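Side-chain contacts in GH3 beta-N-acetylglucosaminidase (Paenibacillaceae, PDB 6K5J), which releases terminal beta-linked N-acetylglucosamine from the non-reducing ends of sugar chains as a glycoside hydrolase of family 3: residues A[182-187]-A[248-253]; A[206-211]-A[235-240]; A[380-385]-A[496-501]. One frame throughout, in Å; residues are numbered along the deposited sequence.

Contact 1 (A[182-187]-A[248-253]). With NAG (2-acetamido-2-deoxy-beta-D-glucopyranose), chain B.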
loop_
_atom_site.group_PDB
_atom_site.type_symbol
_atom_site.label_atom_id
_atom_site.label_comp_id
_atom_site.label_asym_id
_atom_site.label_seq_id
_atom_site.Cartn_x
_atom_site.Cartn_y
_atom_site.Cartn_z
ATOM N N LYS A 182 6.208 -1.468 -7.267
ATOM C CA LYS A 182 5.172 -0.712 -7.963
ATOM C C LYS A 182 5.372 0.771 -7.655
ATOM O O LYS A 182 6.017 1.123 -6.668
ATOM C CB LYS A 182 3.773 -1.218 -7.551
ATOM C CG LYS A 182 3.390 -0.956 -6.071
ATOM C CD LYS A 182 2.045 -1.647 -5.726
ATOM C CE LYS A 182 1.506 -1.213 -4.346
ATOM N NZ LYS A 182 0.263 -2.002 -3.983
ATOM N N HIS A 183 4.854 1.660 -8.510
ATOM C CA HIS A 183 4.122 1.414 -9.746
ATOM C C HIS A 183 4.981 1.928 -10.910
ATOM O O HIS A 183 5.113 3.145 -11.099
ATOM C CB HIS A 183 2.769 2.147 -9.740
ATOM C CG HIS A 183 1.895 1.838 -8.555
ATOM N ND1 HIS A 183 2.081 2.415 -7.315
ATOM C CD2 HIS A 183 0.817 1.025 -8.433
ATOM C CE1 HIS A 183 1.154 1.974 -6.482
ATOM N NE2 HIS A 183 0.375 1.126 -7.133
ATOM N N PHE A 184 5.543 1.006 -11.684
ATOM C CA PHE A 184 6.579 1.357 -12.654
ATOM C C PHE A 184 5.992 2.169 -13.813
ATOM O O PHE A 184 4.926 1.828 -14.331
ATOM C CB PHE A 184 7.239 0.076 -13.184
ATOM C CG PHE A 184 8.345 0.324 -14.176
ATOM C CD1 PHE A 184 8.072 0.402 -15.535
ATOM C CD2 PHE A 184 9.657 0.464 -13.751
ATOM C CE1 PHE A 184 9.090 0.638 -16.458
ATOM C CE2 PHE A 184 10.691 0.689 -14.662
ATOM C CZ PHE A 184 10.406 0.783 -16.019
ATOM N N PRO A 185 6.702 3.212 -14.295
ATOM C CA PRO A 185 8.047 3.637 -13.880
ATOM C C PRO A 185 8.092 4.663 -12.745
ATOM O O PRO A 185 9.134 5.279 -12.546
ATOM C CB PRO A 185 8.624 4.252 -15.167
ATOM C CG PRO A 185 7.423 4.831 -15.857
ATOM C CD PRO A 185 6.280 3.870 -15.546
ATOM N N GLY A 186 6.996 4.854 -12.010
ATOM C CA GLY A 186 7.058 5.738 -10.861
ATOM C C GLY A 186 5.883 6.689 -10.781
ATOM O O GLY A 186 5.744 7.577 -11.619
ATOM N N HIS A 187 5.052 6.518 -9.755
ATOM C CA HIS A 187 3.806 7.249 -9.561
ATOM C C HIS A 187 3.944 8.400 -8.566
ATOM O O HIS A 187 2.949 9.066 -8.275
ATOM C CB HIS A 187 2.720 6.261 -9.082
ATOM C CG HIS A 187 1.316 6.602 -9.500
ATOM N ND1 HIS A 187 0.753 7.852 -9.317
ATOM C CD2 HIS A 187 0.337 5.825 -10.035
ATOM C CE1 HIS A 187 -0.496 7.839 -9.752
ATOM N NE2 HIS A 187 -0.774 6.625 -10.196
ATOM N N SER A 248 4.132 -0.175 -25.204
ATOM C CA SER A 248 5.298 -1.008 -25.484
ATOM C C SER A 248 6.592 -0.233 -25.265
ATOM O O SER A 248 7.602 -0.827 -24.881
ATOM C CB SER A 248 5.220 -1.584 -26.906
ATOM O OG SER A 248 5.050 -0.559 -27.865
ATOM N N ASN A 249 6.574 1.092 -25.459
ATOM C CA ASN A 249 7.767 1.895 -25.180
ATOM C C ASN A 249 8.195 1.781 -23.723
ATOM O O ASN A 249 9.392 1.674 -23.424
ATOM C CB ASN A 249 7.523 3.360 -25.529
ATOM C CG ASN A 249 7.757 3.650 -26.996
ATOM O OD1 ASN A 249 7.746 2.741 -27.821
ATOM N ND2 ASN A 249 7.955 4.916 -27.326
ATOM N N VAL A 250 7.233 1.810 -22.797
ATOM C CA VAL A 250 7.578 1.743 -21.379
ATOM C C VAL A 250 7.926 0.317 -20.968
ATOM O O VAL A 250 8.887 0.096 -20.221
ATOM C CB VAL A 250 6.435 2.311 -20.512
ATOM C CG1 VAL A 250 6.794 2.208 -19.024
ATOM C CG2 VAL A 250 6.138 3.758 -20.885
ATOM N N ILE A 251 7.158 -0.674 -21.420
ATOM C CA ILE A 251 7.347 -2.027 -20.905
ATOM C C ILE A 251 8.394 -2.773 -21.731
ATOM O O ILE A 251 9.471 -3.105 -21.223
ATOM C CB ILE A 251 6.020 -2.802 -20.845
ATOM C CG1 ILE A 251 5.034 -2.092 -19.905
ATOM C CG2 ILE A 251 6.262 -4.206 -20.347
ATOM C CD1 ILE A 251 3.690 -2.787 -19.779
ATOM N N GLU A 252 8.093 -3.067 -23.003
ATOM C CA GLU A 252 9.078 -3.787 -23.809
ATOM C C GLU A 252 10.343 -2.965 -23.987
ATOM O O GLU A 252 11.455 -3.497 -23.919
ATOM C CB GLU A 252 8.509 -4.155 -25.185
ATOM C CG GLU A 252 7.540 -5.329 -25.200
ATOM C CD GLU A 252 8.139 -6.656 -24.740
ATOM O OE1 GLU A 252 9.380 -6.768 -24.618
ATOM O OE2 GLU A 252 7.348 -7.605 -24.508
ATOM N N GLY A 253 10.195 -1.671 -24.234
ATOM C CA GLY A 253 11.341 -0.832 -24.512
ATOM C C GLY A 253 12.180 -0.544 -23.289
ATOM O O GLY A 253 13.352 -0.919 -23.222
HETATM C C1 NAG B . -4.695 -0.338 -7.580
HETATM C C2 NAG B . -3.477 0.225 -6.804
HETATM C C3 NAG B . -2.395 -0.852 -6.603
HETATM C C4 NAG B . -2.991 -2.150 -6.075
HETATM C C5 NAG B . -4.112 -2.594 -6.999
HETATM C C6 NAG B . -4.785 -3.880 -6.573
HETATM C C7 NAG B . -2.625 2.538 -6.948
HETATM C C8 NAG B . -2.037 3.582 -7.859
HETATM N N2 NAG B . -2.922 1.366 -7.519
HETATM O O1 NAG B . -5.734 0.575 -7.468
HETATM O O3 NAG B . -1.403 -0.381 -5.694
HETATM O O4 NAG B . -1.993 -3.161 -6.011
HETATM O O5 NAG B . -5.119 -1.578 -6.998
HETATM O O6 NAG B . -5.557 -3.695 -5.393
HETATM O O7 NAG B . -2.800 2.743 -5.748
#
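Phe184 and Pro185 meet Val250 where the end of barrel strand 178-184 in the TIM-barrel domain faces helix 249-258. The apolar contact converges on one methyl group: Val250 CG1 stands 3.8 Å from Phe184 CE1 and 3.9 Å from Pro185 CD, lying oblique to the phenyl ring. With CG opposite its backbone N (chi1 -179°), Phe184 extends to the helix and runs alongside the valine in the reverse sense, while the proline ring lies nearly perpendicular to it. Pro185 also packs inside its own segment, its CB sitting 3.7 Å above the centre of the Phe184 ring. Leu213, Leu254, Leu255 and an edge-to-face partner, Phe216, further enclose this phenyl group. The chain turns a corner at His183, with cis peptide bonds before His183 and before Pro185, and its Lys-His-Phe-Pro-Gly-His run matches the signature of family 3 N-acetylglucosaminidases.

Polar contacts lie on the other side of the bend, where Lys182 and His183 hold a bound N-acetylglucosamine. Its O3 is gripped twice, by Lys182 NZ at 2.9 Å and by His183 NE2 at 2.7 Å, while the bond from Lys182 NZ to O4 is weak. Glu85 forms a salt bridge with Lys182, and Asp139 bonds to His183 ND1, which should fix the turn of the imidazole. Asp83, Arg152 and Asp268 complete the polar grip on the sugar. The imidazole is sandwiched: Lys182 CG lies over its centre on one face, and the acetamido methyl C8 of the sugar lies 3.5 Å above the opposite face, toward the rim.

Contact 2 (A[206-211]-A[235-240])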
loop_
_atom_site.group_PDB
_atom_site.type_symbol
_atom_site.label_atom_id
_atom_site.label_comp_id
_atom_site.label_asym_id
_atom_site.label_seq_id
_atom_site.Cartn_x
_atom_site.Cartn_y
_atom_site.Cartn_z
ATOM N N GLU A 206 16.012 12.769 -18.538
ATOM C CA GLU A 206 17.064 12.930 -17.533
ATOM C C GLU A 206 16.486 12.895 -16.125
ATOM O O GLU A 206 17.115 12.379 -15.197
ATOM C CB GLU A 206 17.846 14.233 -17.746
ATOM C CG GLU A 206 17.072 15.543 -17.551
ATOM C CD GLU A 206 16.939 15.995 -16.082
ATOM O OE1 GLU A 206 15.949 16.705 -15.773
ATOM O OE2 GLU A 206 17.798 15.636 -15.237
ATOM N N ARG A 207 15.294 13.454 -15.944
ATOM C CA ARG A 207 14.712 13.464 -14.613
ATOM C C ARG A 207 14.214 12.073 -14.238
ATOM O O ARG A 207 14.438 11.614 -13.111
ATOM C CB ARG A 207 13.607 14.520 -14.556
ATOM C CG ARG A 207 12.428 14.157 -13.706
ATOM C CD ARG A 207 12.712 14.165 -12.214
ATOM N NE ARG A 207 11.482 13.710 -11.587
ATOM C CZ ARG A 207 10.508 14.522 -11.200
ATOM N NH1 ARG A 207 10.654 15.840 -11.312
ATOM N NH2 ARG A 207 9.403 14.016 -10.676
ATOM N N LEU A 208 13.581 11.365 -15.187
ATOM C CA LEU A 208 13.133 10.004 -14.910
ATOM C C LEU A 208 14.312 9.095 -14.583
ATOM O O LEU A 208 14.212 8.234 -13.703
ATOM C CB LEU A 208 12.339 9.448 -16.101
ATOM C CG LEU A 208 11.081 10.219 -16.524
ATOM C CD1 LEU A 208 10.398 9.563 -17.726
ATOM C CD2 LEU A 208 10.101 10.352 -15.346
ATOM N N ASP A 209 15.441 9.273 -15.282
ATOM C CA ASP A 209 16.606 8.423 -15.040
ATOM C C ASP A 209 17.182 8.637 -13.645
ATOM O O ASP A 209 17.653 7.687 -13.009
ATOM C CB ASP A 209 17.700 8.695 -16.078
ATOM C CG ASP A 209 17.365 8.142 -17.444
ATOM O OD1 ASP A 209 16.480 7.273 -17.544
ATOM O OD2 ASP A 209 17.993 8.587 -18.425
ATOM N N ARG A 210 17.180 9.871 -13.161
ATOM C CA ARG A 210 17.817 10.137 -11.879
ATOM C C ARG A 210 16.867 9.999 -10.700
ATOM O O ARG A 210 17.329 9.857 -9.561
ATOM C CB ARG A 210 18.430 11.534 -11.864
ATOM C CG ARG A 210 17.439 12.651 -11.715
ATOM C CD ARG A 210 18.153 13.995 -11.569
ATOM N NE ARG A 210 17.386 15.049 -12.217
ATOM C CZ ARG A 210 16.405 15.725 -11.632
ATOM N NH1 ARG A 210 16.079 15.475 -10.366
ATOM N NH2 ARG A 210 15.753 16.655 -12.315
ATOM N N LEU A 211 15.563 10.038 -10.939
ATOM C CA LEU A 211 14.616 9.970 -9.833
ATOM C C LEU A 211 13.736 8.729 -9.962
ATOM O O LEU A 211 14.067 7.682 -9.394
ATOM C CB LEU A 211 13.780 11.252 -9.773
ATOM C CG LEU A 211 13.017 11.386 -8.444
ATOM C CD1 LEU A 211 13.994 11.524 -7.287
ATOM C CD2 LEU A 211 12.034 12.553 -8.470
ATOM N N PRO A 235 5.150 11.086 -21.352
ATOM C CA PRO A 235 5.457 11.518 -22.730
ATOM C C PRO A 235 6.933 11.481 -23.099
ATOM O O PRO A 235 7.239 11.407 -24.293
ATOM C CB PRO A 235 4.913 12.955 -22.786
ATOM C CG PRO A 235 4.671 13.351 -21.346
ATOM C CD PRO A 235 4.348 12.085 -20.625
ATOM N N ALA A 236 7.861 11.550 -22.137
ATOM C CA ALA A 236 9.274 11.442 -22.493
ATOM C C ALA A 236 9.642 10.043 -22.968
ATOM O O ALA A 236 10.672 9.874 -23.632
ATOM C CB ALA A 236 10.169 11.826 -21.310
ATOM N N VAL A 237 8.833 9.044 -22.626
ATOM C CA VAL A 237 9.059 7.667 -23.033
ATOM C C VAL A 237 8.086 7.238 -24.121
ATOM O O VAL A 237 8.482 6.585 -25.088
ATOM C CB VAL A 237 8.978 6.712 -21.820
ATOM C CG1 VAL A 237 9.349 5.286 -22.239
ATOM C CG2 VAL A 237 9.887 7.187 -20.709
ATOM N N GLU A 238 6.817 7.603 -23.980
ATOM C CA GLU A 238 5.753 7.156 -24.875
ATOM C C GLU A 238 5.093 8.367 -25.518
ATOM O O GLU A 238 4.384 9.125 -24.828
ATOM C CB GLU A 238 4.725 6.324 -24.114
ATOM C CG GLU A 238 3.495 5.935 -24.915
ATOM C CD GLU A 238 3.848 5.202 -26.203
ATOM O OE1 GLU A 238 3.649 5.785 -27.291
ATOM O OE2 GLU A 238 4.325 4.045 -26.127
ATOM N N PRO A 239 5.306 8.600 -26.814
ATOM C CA PRO A 239 4.667 9.754 -27.468
ATOM C C PRO A 239 3.165 9.618 -27.610
ATOM O O PRO A 239 2.469 10.640 -27.623
ATOM C CB PRO A 239 5.348 9.807 -28.845
ATOM C CG PRO A 239 6.588 8.977 -28.704
ATOM C CD PRO A 239 6.260 7.914 -27.700
ATOM N N GLU A 240 2.640 8.401 -27.738
ATOM C CA GLU A 240 1.201 8.228 -27.871
ATOM C C GLU A 240 0.513 8.378 -26.520
ATOM O O GLU A 240 1.137 8.267 -25.461
ATOM C CB GLU A 240 0.869 6.864 -28.476
ATOM C CG GLU A 240 1.477 6.637 -29.847
ATOM C CD GLU A 240 1.124 7.749 -30.813
ATOM O OE1 GLU A 240 -0.043 8.199 -30.796
ATOM O OE2 GLU A 240 2.014 8.185 -31.576
#
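Leu208, Val237 and Ala236 form this small apolar contact between the short helix 205-210 and an irregular loop. Leu208 supplies the larger share through a single branch: its CD1 lies 3.8 Å from Val237 CG2 and 4.2 Å from Ala236 CB, reaching both neighbours with one methyl. Its CG is opposite the carbonyl carbon and beside the backbone N (chi1 -59°), which directs the isobutyl group toward the loop. The leucine and valine side chains cross obliquely, and no hydrogen bond joins the two segments.

Val237 is shared between two neighbours. While CG2 meets Leu208, CG1 packs against Val250 of helix 249-258, and Leu254 of the same helix also touches the valine. Its backbone O accepts a probable hydrogen bond from Asn249 ND2, so both main chain and side chain tie this residue to that helix. Ala236 offers only its CB, a looser touch at the margin of the contact.

In the TIM-barrel domain, the loop holding Ala236 and Val237 connects strand 226-229 to helix 249-258, and the Leu208 helix belongs to the preceding beta-to-alpha connection. The contact therefore joins two successive excursions on the barrel rim.

Other polar bonds stay within each segment. Arg210 NE makes a salt bridge one helical turn back to Glu206 OE2 at 3.1 Å, nearly in the guanidinium plane and on the syn side of the carboxylate but tilted out of its plane, while Arg207 CD lies over one face of that guanidinium. In the loop, Glu238 OE1 turns its anti lone pair to Glu240 N, 2.8 Å away; beyond the segment, Glu238 OE2 bonds to Ser247 OG.

Contact 3 (A[380-385]-A[496-501])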
loop_
_atom_site.group_PDB
_atom_site.type_symbol
_atom_site.label_atom_id
_atom_site.label_comp_id
_atom_site.label_asym_id
_atom_site.label_seq_id
_atom_site.Cartn_x
_atom_site.Cartn_y
_atom_site.Cartn_z
ATOM N N GLY A 380 9.451 25.683 21.736
ATOM C CA GLY A 380 9.868 25.502 23.111
ATOM C C GLY A 380 9.373 24.174 23.633
ATOM O O GLY A 380 9.219 23.229 22.857
ATOM N N GLU A 381 9.109 24.081 24.931
ATOM C CA GLU A 381 8.690 22.808 25.497
ATOM C C GLU A 381 7.279 22.460 25.048
ATOM O O GLU A 381 6.421 23.333 24.895
ATOM C CB GLU A 381 8.783 22.838 27.024
ATOM C CG GLU A 381 9.063 21.462 27.638
ATOM C CD GLU A 381 9.972 20.599 26.761
ATOM O OE1 GLU A 381 11.215 20.770 26.839
ATOM O OE2 GLU A 381 9.440 19.760 25.983
ATOM N N PHE A 382 7.054 21.172 24.806
ATOM C CA PHE A 382 5.752 20.681 24.382
ATOM C C PHE A 382 5.224 19.534 25.232
ATOM O O PHE A 382 4.063 19.157 25.061
ATOM C CB PHE A 382 5.807 20.204 22.925
ATOM C CG PHE A 382 6.841 19.142 22.691
ATOM C CD1 PHE A 382 6.600 17.827 23.060
ATOM C CD2 PHE A 382 8.067 19.464 22.137
ATOM C CE1 PHE A 382 7.558 16.849 22.866
ATOM C CE2 PHE A 382 9.026 18.494 21.943
ATOM C CZ PHE A 382 8.774 17.181 22.304
ATOM N N THR A 383 6.031 18.954 26.114
ATOM C CA THR A 383 5.619 17.719 26.770
ATOM C C THR A 383 4.394 17.950 27.650
ATOM O O THR A 383 4.256 18.991 28.300
ATOM C CB THR A 383 6.768 17.140 27.588
ATOM O OG1 THR A 383 7.343 18.169 28.396
ATOM C CG2 THR A 383 7.839 16.577 26.657
ATOM N N LEU A 384 3.494 16.970 27.649
ATOM C CA LEU A 384 2.234 17.092 28.370
ATOM C C LEU A 384 2.462 17.174 29.877
ATOM O O LEU A 384 3.371 16.543 30.421
ATOM C CB LEU A 384 1.331 15.901 28.044
ATOM C CG LEU A 384 0.873 15.760 26.589
ATOM C CD1 LEU A 384 0.164 14.425 26.396
ATOM C CD2 LEU A 384 -0.032 16.906 26.184
ATOM N N ASP A 385 1.617 17.951 30.553
ATOM C CA ASP A 385 1.610 18.033 32.014
ATOM C C ASP A 385 0.658 16.964 32.546
ATOM O O ASP A 385 -0.561 17.073 32.387
ATOM C CB ASP A 385 1.201 19.438 32.455
ATOM C CG ASP A 385 1.203 19.623 33.972
ATOM O OD1 ASP A 385 1.262 18.631 34.727
ATOM O OD2 ASP A 385 1.137 20.789 34.409
ATOM N N VAL A 496 -0.360 26.799 13.735
ATOM C CA VAL A 496 0.019 25.752 14.682
ATOM C C VAL A 496 1.456 25.976 15.129
ATOM O O VAL A 496 2.339 26.258 14.311
ATOM C CB VAL A 496 -0.182 24.375 14.031
ATOM C CG1 VAL A 496 0.544 23.279 14.796
ATOM C CG2 VAL A 496 -1.655 24.071 13.929
ATOM N N LYS A 497 1.695 25.876 16.437
ATOM C CA LYS A 497 3.034 26.115 16.970
ATOM C C LYS A 497 3.868 24.847 17.114
ATOM O O LYS A 497 5.101 24.924 17.072
ATOM C CB LYS A 497 2.944 26.804 18.335
ATOM C CG LYS A 497 2.488 28.251 18.271
ATOM C CD LYS A 497 2.382 28.845 19.678
ATOM C CE LYS A 497 1.398 30.010 19.716
ATOM N NZ LYS A 497 0.866 30.218 21.085
ATOM N N THR A 498 3.229 23.693 17.305
ATOM C CA THR A 498 3.913 22.427 17.552
ATOM C C THR A 498 3.283 21.367 16.666
ATOM O O THR A 498 2.086 21.093 16.792
ATOM C CB THR A 498 3.803 22.013 19.024
ATOM O OG1 THR A 498 4.215 23.102 19.857
ATOM C CG2 THR A 498 4.671 20.793 19.313
ATOM N N PHE A 499 4.087 20.771 15.779
ATOM C CA PHE A 499 3.587 19.818 14.791
ATOM C C PHE A 499 4.516 18.615 14.726
ATOM O O PHE A 499 5.716 18.766 14.470
ATOM C CB PHE A 499 3.461 20.471 13.408
ATOM C CG PHE A 499 2.864 19.563 12.360
ATOM C CD1 PHE A 499 3.673 18.688 11.640
ATOM C CD2 PHE A 499 1.497 19.578 12.103
ATOM C CE1 PHE A 499 3.128 17.831 10.677
ATOM C CE2 PHE A 499 0.939 18.738 11.142
ATOM C CZ PHE A 499 1.771 17.854 10.412
ATOM N N PHE A 500 3.953 17.427 14.924
ATOM C CA PHE A 500 4.655 16.155 14.799
ATOM C C PHE A 500 4.123 15.396 13.591
ATOM O O PHE A 500 2.971 15.572 13.188
ATOM C CB PHE A 500 4.454 15.278 16.043
ATOM C CG PHE A 500 5.085 15.819 17.293
ATOM C CD1 PHE A 500 4.382 16.697 18.116
ATOM C CD2 PHE A 500 6.374 15.431 17.664
ATOM C CE1 PHE A 500 4.948 17.191 19.272
ATOM C CE2 PHE A 500 6.951 15.928 18.819
ATOM C CZ PHE A 500 6.235 16.811 19.629
ATOM N N ALA A 501 4.953 14.501 13.045
ATOM C CA ALA A 501 4.501 13.549 12.038
ATOM C C ALA A 501 4.685 12.133 12.561
ATOM O O ALA A 501 5.778 11.767 13.013
ATOM C CB ALA A 501 5.249 13.726 10.705
#
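Phe382 receives the edge of Phe500 on its ring face in a T-shaped stack, joining a loop to strand 499-501 of the mixed sheet in the C-terminal alpha/beta domain. This is the tight part. Phe500 CZ points almost straight at the middle of the Phe382 ring, 3.4 Å above its plane, with the centroids 4.9 Å apart and the planes at 79°. Leu375 and Val516 touch both rings and extend the apolar cluster to strand 374-377 and helix 507-517. Beside the stack, Thr498 uses its methyl, CG2 lying 3.8 Å from Phe382 CB and oblique to the ring. Phe382 CG sits between its backbone N and carbonyl carbon (chi1 57°), a torsion that swings the phenyl over Phe500. An alanine in place of Phe382 removes the face that Phe500 CZ meets, and would probably open a gap there and leave the Phe500 ring freer to shift.

The looser side is Glu381, solvent-exposed, with its CB directed away from the strand. Its carboxylate nevertheless folds back: OE2 accepts the Phe382 backbone N-H, N to OE2 3.0 Å, from 40° out of the carboxylate plane. The same OE2 stands 4.1 Å above the centre of the Phe382 ring, on the face opposite Phe500 CZ.

From the N terminus, contact 1 comes first, closing a 60-residue loop from the end of barrel strand 178-184 to helix 249-258. Contact 2 falls wholly within that loop, bringing helix 205-210 to the connection after strand 226-229 across 23 intervening residues. The two touch, centres about 10 Å apart, through helix 249-258, which takes part in contact 1 and packs on the loop of contact 2. Contact 3 follows in series and crosses neither. It spans 110 residues, including four strands of the C-terminal sheet, and ties the loop after strand 374-377 to strand 499-501. Its centre lies about 43 Å from that of contact 1.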